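Local coordinates for transcriptional regulator ComR (PDB 6HU8), which probably binds DNA as a peptide-responsive transcriptional regulator of competence in Streptococcus vestibularis, at residues A[4-7]-A[8-12]; A[38-42]-A[43-47]. All coordinates share one frame; numbering follows the deposited sequence.

Contact 1: residues A[4-7]-A[8-12]; sequences KDSI and GLRIK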
# COMPACT_ATOMS: atom_id res chain seq x y z
N LYS A 4 13.28 16.09 -16.13
CA LYS A 4 13.07 14.69 -16.53
C LYS A 4 13.71 14.40 -17.91
O LYS A 4 14.37 13.37 -18.09
CB LYS A 4 11.57 14.35 -16.55
CG LYS A 4 10.97 14.17 -15.17
CD LYS A 4 9.52 13.63 -15.23
CE LYS A 4 8.49 14.75 -15.19
NZ LYS A 4 8.05 15.11 -16.57
N ASP A 5 13.51 15.30 -18.88
CA ASP A 5 14.11 15.17 -20.21
C ASP A 5 15.63 15.12 -20.13
O ASP A 5 16.25 14.27 -20.76
CB ASP A 5 13.71 16.32 -21.13
CG ASP A 5 12.24 16.32 -21.50
OD1 ASP A 5 11.60 15.24 -21.48
OD2 ASP A 5 11.72 17.41 -21.82
N SER A 6 16.22 16.03 -19.36
CA SER A 6 17.68 16.15 -19.37
C SER A 6 18.33 14.96 -18.67
O SER A 6 19.29 14.37 -19.17
CB SER A 6 18.14 17.47 -18.73
OG SER A 6 17.65 17.56 -17.40
N ILE A 7 17.79 14.60 -17.51
CA ILE A 7 18.27 13.42 -16.79
C ILE A 7 18.08 12.14 -17.63
O ILE A 7 19.02 11.38 -17.81
CB ILE A 7 17.57 13.27 -15.42
CG1 ILE A 7 18.02 14.40 -14.49
CG2 ILE A 7 17.88 11.93 -14.79
CD1 ILE A 7 17.29 14.44 -13.17
N GLY A 8 16.88 11.92 -18.15
CA GLY A 8 16.65 10.79 -19.05
C GLY A 8 17.65 10.70 -20.20
O GLY A 8 18.19 9.63 -20.50
N LEU A 9 17.94 11.82 -20.85
CA LEU A 9 18.87 11.80 -21.98
C LEU A 9 20.31 11.53 -21.53
O LEU A 9 21.07 10.88 -22.23
CB LEU A 9 18.79 13.11 -22.76
CG LEU A 9 19.75 13.27 -23.94
CD1 LEU A 9 19.40 12.30 -25.09
CD2 LEU A 9 19.75 14.72 -24.39
N ARG A 10 20.69 12.01 -20.35
CA ARG A 10 22.04 11.71 -19.84
C ARG A 10 22.21 10.23 -19.57
O ARG A 10 23.25 9.65 -19.88
CB ARG A 10 22.33 12.51 -18.57
CG ARG A 10 22.92 13.87 -18.85
CD ARG A 10 23.20 14.62 -17.58
NE ARG A 10 22.84 16.03 -17.70
CZ ARG A 10 21.79 16.59 -17.11
NH1 ARG A 10 21.55 17.88 -17.29
NH2 ARG A 10 20.98 15.87 -16.32
N ILE A 11 21.19 9.63 -18.97
CA ILE A 11 21.20 8.21 -18.71
C ILE A 11 21.27 7.43 -20.02
O ILE A 11 22.08 6.50 -20.17
CB ILE A 11 19.96 7.79 -17.92
CG1 ILE A 11 20.05 8.31 -16.47
CG2 ILE A 11 19.81 6.28 -17.94
CD1 ILE A 11 18.72 8.20 -15.70
N LYS A 12 20.40 7.80 -20.95
CA LYS A 12 20.33 7.13 -22.23
C LYS A 12 21.63 7.27 -23.02
O LYS A 12 22.09 6.30 -23.64
CB LYS A 12 19.16 7.67 -23.05
CG LYS A 12 18.97 6.98 -24.41
CD LYS A 12 17.61 7.31 -24.99
CE LYS A 12 17.71 8.05 -26.31
NZ LYS A 12 17.89 7.12 -27.46
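This is the N-terminal part of helix 3-17, the first helix of the Cro/C1-type DNA-binding bundle, and it sets Ser6 and Ile7 against Arg10 and Ile11. Ordinary helical hydrogen bonds run through it. Gly8 N gives one to Lys4 O (2.9 Å), and Leu9 N gives another to Asp5 O. Arg10 N bonds to Ser6 O at 3.0 Å. Ile11 N bonds to Ile7 O more directly, with an N-H...O angle of 168°.

The Arg10 side chain bends at chi3 (-139°) and runs back toward the N terminus of the helix. One face of its guanidinium lies over Ser6 O, which sits 3.5 Å from the plane and is shifted toward the rim. NH1, the terminal nitrogen farther from Ile7, lies 3.7 Å from Ser6 CB. The CG1 branch of Ile7 meets the guanidinium at its edge, in plane, 3.8 Å from NH2. Asp70 holds the polar end: its OD2 takes a salt bridge from Arg10 NH2 and a hydrogen bond with Ser6 OG.

Ile7 also packs one turn along the helix. With chi1 at -69°, CG1 lies beside the backbone N and CG2 anti to it, which turns CG2 toward Ile11. CG2 then touches Ile11 CD1 at 3.9 Å. Ile11 CG1 passes 3.5 Å from Ile7 O. The two isoleucines are buried. Ile11 meets Leu37 and Ile40 of helix 34-41 and Leu52 and Ile55 of helix 49-59, while Ile7 lies on Pro47 and Ile72.

The helix thus has two characters here. Ile11 packs into the bundle and Ile7 against loop residues. Arg10 shares the Asp70 carboxylate with Ser6. With the contacts to Ser6 and Ile7, this should limit rotation of the guanidinium, and the opposite charge probably balances its own.

Contact 2: residues A[38-42]-A[43-47]; sequences IRIEK and GESLP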
# COMPACT_ATOMS: atom_id res chain seq x y z
N ILE A 38 12.73 2.81 -19.77
CA ILE A 38 12.21 3.55 -20.93
C ILE A 38 11.47 4.86 -20.59
O ILE A 38 11.65 5.87 -21.27
CB ILE A 38 11.28 2.65 -21.77
CG1 ILE A 38 12.13 1.58 -22.48
CG2 ILE A 38 10.58 3.45 -22.85
CD1 ILE A 38 11.29 0.49 -23.14
N ARG A 39 10.63 4.86 -19.55
CA ARG A 39 9.89 6.06 -19.17
C ARG A 39 10.86 7.14 -18.67
O ARG A 39 10.64 8.33 -18.90
CB ARG A 39 8.84 5.73 -18.09
CG ARG A 39 7.61 5.01 -18.65
CD ARG A 39 6.48 4.89 -17.62
NE ARG A 39 6.83 4.06 -16.48
CZ ARG A 39 6.62 2.74 -16.42
NH1 ARG A 39 6.07 2.11 -17.46
NH2 ARG A 39 6.97 2.06 -15.34
N ILE A 40 11.93 6.71 -18.01
CA ILE A 40 12.95 7.67 -17.55
C ILE A 40 13.68 8.26 -18.75
O ILE A 40 13.76 9.49 -18.88
CB ILE A 40 13.96 6.99 -16.58
CG1 ILE A 40 13.28 6.64 -15.25
CG2 ILE A 40 15.21 7.87 -16.38
CD1 ILE A 40 14.14 5.77 -14.35
N GLU A 41 14.17 7.40 -19.65
CA GLU A 41 14.93 7.88 -20.80
C GLU A 41 14.09 8.75 -21.73
O GLU A 41 14.63 9.60 -22.43
CB GLU A 41 15.53 6.71 -21.59
CG GLU A 41 16.62 5.96 -20.80
CD GLU A 41 17.35 4.89 -21.62
OE1 GLU A 41 16.88 4.55 -22.73
OE2 GLU A 41 18.39 4.38 -21.15
N LYS A 42 12.77 8.57 -21.72
CA LYS A 42 11.90 9.36 -22.59
C LYS A 42 11.44 10.65 -21.92
O LYS A 42 10.69 11.42 -22.52
CB LYS A 42 10.66 8.55 -23.01
CG LYS A 42 10.88 7.56 -24.14
CD LYS A 42 9.62 6.74 -24.38
CE LYS A 42 9.59 6.12 -25.76
NZ LYS A 42 10.94 5.64 -26.20
N GLY A 43 11.85 10.88 -20.68
CA GLY A 43 11.45 12.07 -19.95
C GLY A 43 10.08 11.96 -19.30
O GLY A 43 9.57 12.93 -18.75
N GLU A 44 9.47 10.78 -19.35
CA GLU A 44 8.12 10.59 -18.79
C GLU A 44 8.10 10.50 -17.27
O GLU A 44 7.13 10.90 -16.61
CB GLU A 44 7.46 9.35 -19.39
CG GLU A 44 7.21 9.51 -20.87
CD GLU A 44 6.76 8.23 -21.53
OE1 GLU A 44 6.07 7.43 -20.85
OE2 GLU A 44 7.11 8.01 -22.71
N SER A 45 9.15 9.95 -16.68
CA SER A 45 9.18 10.00 -15.23
C SER A 45 10.57 10.27 -14.71
O SER A 45 11.57 10.10 -15.42
CB SER A 45 8.63 8.70 -14.62
OG SER A 45 9.18 7.57 -15.25
N LEU A 46 10.61 10.71 -13.46
CA LEU A 46 11.83 11.07 -12.77
C LEU A 46 12.33 9.84 -12.05
O LEU A 46 11.54 9.13 -11.43
CB LEU A 46 11.55 12.21 -11.78
CG LEU A 46 12.73 12.87 -11.06
CD1 LEU A 46 13.58 13.64 -12.05
CD2 LEU A 46 12.25 13.79 -9.92
N PRO A 47 13.65 9.59 -12.09
CA PRO A 47 14.12 8.48 -11.26
C PRO A 47 14.09 8.80 -9.77
O PRO A 47 14.44 9.93 -9.35
CB PRO A 47 15.56 8.26 -11.72
CG PRO A 47 15.97 9.56 -12.31
CD PRO A 47 14.74 10.24 -12.83
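Arg39 and Ile40 receive the backbone N-H groups that close the C-terminal end of helix 34-41, in a Schellman motif with Gly43 at positive phi (82°). Gly43 N bonds to Ile40 O at 3.0 Å. Glu44 N makes a weak bond to Arg39 O, and Ser45 N adds a second one to that oxygen at 3.1 Å, from above the carbonyl plane. Ile40 CA makes a C-H...O contact of 3.5 Å with Ser45 O.

The Glu44 carboxylate spans two side chains. OE1 touches Arg39 CG at 3.6 Å, and OE2 touches Lys42 CD at 3.3 Å. Lys42 and Glu44 lie side by side and point the same way, but their charged atoms stay apart.

Ser45 OG packs 3.4 Å from Arg39 CB. Its chi1 of 46° sets it between the backbone N and the carbonyl carbon, facing the Arg39 side chain. It also lies at the guanidinium edge, near the plane. Glu117 OE1 joins the two: it has a salt bridge with Arg39 NE and a hydrogen bond with Ser45 OG.

Ile40 CD1 rests on Pro47 CB at 3.9 Å, and Ile40 also touches Ile11 and Ile55.

A Schellman turn with glycine is a common helix C-cap. Here it ends the probable recognition helix of a Cro/C1-type fold and turns the chain toward helix 49-59. Glu117 ties it to the helical repeat region in this apo form.

In the fold
The two contacts lie in series along the chain, neither nested nor crossed. Contact 1 comes first and closes only successive turns of helix 3-17. The chain then passes through helix 22-26 to helix 34-41, where contact 2 closes the turn that leads on to helix 49-59. Their centres are about 7 Å apart. Lys4 CB packs against Gly43 O at 3.3 Å, and Asp5 OD1 approaches Gly43 CA. Contacts 1 and 2 together join the first helix of the DNA-binding bundle to the probable recognition helix and the loop after it. From contact 2, Arg39 and Ser45 reach helix 117-131 of the tetratricopeptide region, and Arg39 also helix 139-152.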